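Local coordinates for spore germination protein B3 (Bacillus subtilis subsp. subtilis, PDB 3N54) that takes part, as a membrane lipoprotein of a spore germinant receptor, in the germination response to L-asparagine, glucose, fructose and potassium ions, at residues A108-A113 / K178-G183; D316-N319 / H324-E327. All blocks are in the same frame, centred on the assembly; numbering follows the deposited sequence.

Contact 1: A108-A113 / K178-G183; sequences AARGNA and KYDGAG
The guanidinium of Arg110 meets Asp180 in two ways, at its edge and out of its plane. At the edge, in the guanidinium plane, lies the main-chain oxygen of Asp180, and two nitrogens grip it side-on. Arg110 NE donates to Asp180 O over 3.0 Å, from within the carbonyl plane. Arg110 NH2 reaches the same Asp180 O, also at 3.0 Å, but tilted 35° from that plane, and neither bond is quite straight. The carboxylate of Asp180 takes the other position: Asp180 OD2 stands 3.1 Å from Arg110 NE, well out of the guanidinium plane, so this salt bridge is held by charge and not by a directed N-H. Asp180 OD2 also lies 3.2 Å from Arg110 CD, alongside the last methylene before the charged group. Arg110 can reach across because its chain is extended from CG to NE (chi3 179°); the two side chains cross at about a right angle. Replacing Arg110 with a methionine would probably leave Asp180 O without both of its donors here and its carboxylate without this cationic mate. Lys171 of strand 165-172 touches both side chains, and Val170 of that strand is hydrogen-bonded to the backbone of Arg110. In the mixed five-stranded sheet, strand 165-172 runs between strand 105-109, parallel to it, and strand 177-186, its antiparallel hairpin partner, and Arg110 reaches past this middle strand to Asp180.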
loop_
_atom_site.group_PDB
_atom_site.type_symbol
_atom_site.label_atom_id
_atom_site.label_comp_id
_atom_site.label_asym_id
_atom_site.label_seq_id
_atom_site.Cartn_x
_atom_site.Cartn_y
_atom_site.Cartn_z
ATOM N N ALA A 108 -1.527 -4.262 2.866
ATOM C CA ALA A 108 -0.245 -4.912 3.031
ATOM C C ALA A 108 0.020 -5.185 4.500
ATOM O O ALA A 108 -0.340 -4.390 5.367
ATOM C CB ALA A 108 0.864 -4.040 2.454
ATOM N N ALA A 109 0.631 -6.329 4.775
ATOM C CA ALA A 109 1.031 -6.660 6.127
ATOM C C ALA A 109 2.543 -6.647 6.209
ATOM O O ALA A 109 3.227 -7.100 5.299
ATOM C CB ALA A 109 0.506 -8.035 6.521
ATOM N N ARG A 110 3.064 -6.100 7.293
ATOM C CA ARG A 110 4.455 -6.286 7.619
ATOM C C ARG A 110 4.474 -7.688 8.196
ATOM O O ARG A 110 3.659 -8.010 9.061
ATOM C CB ARG A 110 4.932 -5.255 8.634
ATOM C CG ARG A 110 4.949 -3.851 8.083
ATOM C CD ARG A 110 5.122 -2.829 9.184
ATOM N NE ARG A 110 5.153 -1.464 8.671
ATOM C CZ ARG A 110 6.254 -0.806 8.305
ATOM N NH1 ARG A 110 7.455 -1.373 8.385
ATOM N NH2 ARG A 110 6.152 0.443 7.861
ATOM N N GLY A 111 5.366 -8.534 7.707
ATOM C CA GLY A 111 5.386 -9.921 8.141
ATOM C C GLY A 111 4.206 -10.688 7.555
ATOM O O GLY A 111 3.685 -10.341 6.500
ATOM N N ASN A 112 3.781 -11.718 8.271
ATOM C CA ASN A 112 2.742 -12.640 7.824
ATOM C C ASN A 112 1.315 -12.072 7.965
ATOM O O ASN A 112 0.907 -11.637 9.044
ATOM C CB ASN A 112 2.925 -13.966 8.590
ATOM C CG ASN A 112 1.821 -14.952 8.341
ATOM O OD1 ASN A 112 0.766 -14.901 8.986
ATOM N ND2 ASN A 112 2.063 -15.894 7.429
ATOM N N ALA A 113 0.569 -12.082 6.863
ATOM C CA ALA A 113 -0.807 -11.562 6.820
ATOM C C ALA A 113 -1.799 -12.339 7.687
ATOM O O ALA A 113 -2.679 -11.744 8.303
ATOM C CB ALA A 113 -1.310 -11.524 5.381
ATOM N N LYS A 178 -2.592 -2.974 13.925
ATOM C CA LYS A 178 -2.400 -1.524 13.949
ATOM C C LYS A 178 -1.927 -1.010 12.590
ATOM O O LYS A 178 -1.056 -1.625 11.973
ATOM C CB LYS A 178 -1.381 -1.171 15.036
ATOM C CG LYS A 178 -1.058 0.310 15.193
ATOM C CD LYS A 178 -0.490 0.596 16.596
ATOM C CE LYS A 178 0.081 2.017 16.733
ATOM N NZ LYS A 178 -0.889 3.090 16.345
ATOM N N TYR A 179 -2.504 0.094 12.116
ATOM C CA TYR A 179 -2.037 0.712 10.873
ATOM C C TYR A 179 -0.603 1.161 11.089
ATOM O O TYR A 179 -0.287 1.738 12.126
ATOM C CB TYR A 179 -2.916 1.884 10.451
ATOM C CG TYR A 179 -4.270 1.454 9.951
ATOM C CD1 TYR A 179 -4.393 0.727 8.773
ATOM C CD2 TYR A 179 -5.431 1.772 10.651
ATOM C CE1 TYR A 179 -5.635 0.326 8.303
ATOM C CE2 TYR A 179 -6.680 1.376 10.189
ATOM C CZ TYR A 179 -6.773 0.654 9.016
ATOM O OH TYR A 179 -8.006 0.255 8.557
ATOM N N ASP A 180 0.266 0.874 10.125
ATOM C CA ASP A 180 1.691 1.106 10.310
ATOM C C ASP A 180 2.388 1.498 9.009
ATOM O O ASP A 180 3.197 0.748 8.470
ATOM C CB ASP A 180 2.320 -0.159 10.913
ATOM C CG ASP A 180 3.722 0.069 11.440
ATOM O OD1 ASP A 180 4.098 1.235 11.673
ATOM O OD2 ASP A 180 4.449 -0.928 11.633
ATOM N N GLY A 181 2.058 2.681 8.508
ATOM C CA GLY A 181 2.681 3.208 7.303
ATOM C C GLY A 181 2.153 2.599 6.015
ATOM O O GLY A 181 0.976 2.266 5.914
ATOM N N ALA A 182 3.039 2.447 5.035
ATOM C CA ALA A 182 2.648 2.015 3.704
ATOM C C ALA A 182 3.704 1.159 3.011
ATOM O O ALA A 182 4.895 1.366 3.187
ATOM C CB ALA A 182 2.348 3.240 2.848
ATOM N N GLY A 183 3.247 0.201 2.211
ATOM C CA GLY A 183 4.137 -0.591 1.381
ATOM C C GLY A 183 4.338 0.173 0.094
ATOM O O GLY A 183 3.458 0.928 -0.320
#

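Contact 2: D316-N319 / H324-E327; sequences DYWN and HWDE. With SO4 (sulfate ion), chain J.
Two tryptophans from consecutive short helices meet edge to face, Trp318 presenting a ring edge to the face of Trp325 while their side chains cross at about a right angle. The pair is an offset edge-to-face stack, with ring planes at 70°; the six-membered ring of Trp318 and the five-membered ring of Trp325 have centroids 5.9 Å apart. Trp318 CZ3 lies 4.2 Å from both CE3 and CD2 of Trp325, and stands 3.8 Å above the Trp325 plane, shifted toward its rim. With CG anti to the backbone N (chi1 175°), the ring end of Trp318 comes nearer to segment 324-327 than the direction of its CB suggests. The two helices, 315-321 and 325-331, follow each other in the C-terminal part of the chain, joined by a brief turn, with His324 at the N-cap position of the second. Ile310 of helix 306-313 touches both indoles, while the polar edge of Trp325 is fixed by a hydrogen bond from NE1 to Asp302 OD2. A sulfate, probably from the crystallisation liquor, sits at the start of helix 315-321. Asp316 N donates to sulfate O4 at 3.2 Å, Tyr317 N to sulfate O2 at 3.0 Å, both nearly straight, and His314 ND1 adds a third bond. The positive end of the helix dipole would be expected to favour the anion despite the nearby carboxylate of Asp316.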
loop_
_atom_site.group_PDB
_atom_site.type_symbol
_atom_site.label_atom_id
_atom_site.label_comp_id
_atom_site.label_asym_id
_atom_site.label_seq_id
_atom_site.Cartn_x
_atom_site.Cartn_y
_atom_site.Cartn_z
ATOM N N ASP A 316 5.470 17.422 -24.102
ATOM C CA ASP A 316 6.595 17.113 -24.994
ATOM C C ASP A 316 7.736 16.453 -24.231
ATOM O O ASP A 316 8.209 15.384 -24.618
ATOM C CB ASP A 316 7.102 18.371 -25.714
ATOM C CG ASP A 316 6.115 18.903 -26.748
ATOM O OD1 ASP A 316 5.196 18.161 -27.161
ATOM O OD2 ASP A 316 6.268 20.070 -27.159
ATOM N N TYR A 317 8.171 17.095 -23.151
ATOM C CA TYR A 317 9.208 16.538 -22.287
ATOM C C TYR A 317 8.780 15.165 -21.769
ATOM O O TYR A 317 9.558 14.211 -21.791
ATOM C CB TYR A 317 9.493 17.487 -21.117
ATOM C CG TYR A 317 10.584 17.016 -20.181
ATOM C CD1 TYR A 317 11.924 17.261 -20.463
ATOM C CD2 TYR A 317 10.275 16.336 -19.007
ATOM C CE1 TYR A 317 12.930 16.835 -19.604
ATOM C CE2 TYR A 317 11.270 15.906 -18.142
ATOM C CZ TYR A 317 12.594 16.158 -18.445
ATOM O OH TYR A 317 13.581 15.731 -17.586
ATOM N N TRP A 318 7.531 15.076 -21.317
ATOM C CA TRP A 318 6.972 13.820 -20.817
ATOM C C TRP A 318 7.108 12.702 -21.848
ATOM O O TRP A 318 7.509 11.591 -21.510
ATOM C CB TRP A 318 5.505 14.012 -20.409
ATOM C CG TRP A 318 4.806 12.752 -19.996
ATOM C CD1 TRP A 318 3.693 12.209 -20.571
ATOM C CD2 TRP A 318 5.180 11.868 -18.934
ATOM N NE1 TRP A 318 3.343 11.050 -19.925
ATOM C CE2 TRP A 318 4.239 10.816 -18.915
ATOM C CE3 TRP A 318 6.215 11.865 -17.992
ATOM C CZ2 TRP A 318 4.307 9.768 -17.996
ATOM C CZ3 TRP A 318 6.280 10.823 -17.076
ATOM C CH2 TRP A 318 5.330 9.790 -17.085
ATOM N N ASN A 319 6.806 13.017 -23.106
ATOM C CA ASN A 319 6.881 12.044 -24.198
ATOM C C ASN A 319 8.271 11.414 -24.356
ATOM O O ASN A 319 8.387 10.241 -24.710
ATOM C CB ASN A 319 6.447 12.695 -25.518
ATOM C CG ASN A 319 6.264 11.689 -26.641
ATOM O OD1 ASN A 319 6.610 11.960 -27.790
ATOM N ND2 ASN A 319 5.722 10.519 -26.314
ATOM N N HIS A 324 11.515 6.013 -18.956
ATOM C CA HIS A 324 12.511 5.937 -17.882
ATOM C C HIS A 324 12.278 7.053 -16.859
ATOM O O HIS A 324 13.196 7.795 -16.496
ATOM C CB HIS A 324 13.928 6.002 -18.471
ATOM C CG HIS A 324 14.134 7.140 -19.425
ATOM N ND1 HIS A 324 13.793 7.062 -20.759
ATOM C CD2 HIS A 324 14.642 8.382 -19.238
ATOM C CE1 HIS A 324 14.079 8.208 -21.352
ATOM N NE2 HIS A 324 14.595 9.026 -20.452
ATOM N N TRP A 325 11.037 7.158 -16.395
ATOM C CA TRP A 325 10.653 8.213 -15.460
ATOM C C TRP A 325 11.310 8.088 -14.088
ATOM O O TRP A 325 11.639 9.100 -13.475
ATOM C CB TRP A 325 9.135 8.255 -15.290
ATOM C CG TRP A 325 8.721 9.063 -14.118
ATOM C CD1 TRP A 325 8.065 8.622 -13.013
ATOM C CD2 TRP A 325 8.987 10.452 -13.904
ATOM N NE1 TRP A 325 7.877 9.656 -12.132
ATOM C CE2 TRP A 325 8.435 10.792 -12.654
ATOM C CE3 TRP A 325 9.633 11.442 -14.650
ATOM C CZ2 TRP A 325 8.505 12.085 -12.131
ATOM C CZ3 TRP A 325 9.702 12.728 -14.132
ATOM C CH2 TRP A 325 9.141 13.038 -12.884
ATOM N N ASP A 326 11.493 6.864 -13.602
ATOM C CA ASP A 326 12.136 6.663 -12.301
ATOM C C ASP A 326 13.579 7.185 -12.310
ATOM O O ASP A 326 14.016 7.806 -11.339
ATOM C CB ASP A 326 12.072 5.191 -11.865
ATOM C CG ASP A 326 10.699 4.798 -11.310
ATOM O OD1 ASP A 326 9.894 5.699 -10.974
ATOM O OD2 ASP A 326 10.435 3.583 -11.193
ATOM N N GLU A 327 14.296 6.953 -13.410
ATOM C CA GLU A 327 15.658 7.473 -13.576
ATOM C C GLU A 327 15.650 8.991 -13.444
ATOM O O GLU A 327 16.459 9.561 -12.719
ATOM C CB GLU A 327 16.231 7.064 -14.937
ATOM C CG GLU A 327 17.680 7.516 -15.185
ATOM C CD GLU A 327 18.167 7.264 -16.616
ATOM O OE1 GLU A 327 19.292 7.707 -16.939
ATOM O OE2 GLU A 327 17.434 6.632 -17.418
HETATM S S SO4 J . 6.563 21.072 -23.067
HETATM O O1 SO4 J . 7.339 21.684 -24.141
HETATM O O2 SO4 J . 7.327 19.941 -22.553
HETATM O O3 SO4 J . 6.302 22.051 -22.017
HETATM O O4 SO4 J . 5.284 20.605 -23.593
#

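In the fold
Contact 1 lies near the middle of the elongated chain, its centre about 8 Å from the centre of the chain, whereas that of contact 2 is about 24 Å from it; the centres of the two contacts are about 31 Å apart and they do not touch. They share no helix or strand. Contact 1 spans two strands of the five-stranded sheet that are far apart in sequence, while 316-319 and 324-327 belong to neighbouring helices separated by a brief turn. Both are partly buried, yet the chemistry differs: charge and a backbone carbonyl join the two segments of contact 1, aromatic rings join the helices. Polar atoms of contact 2 find partners elsewhere, in Asp302, Arg187 or the sulfate.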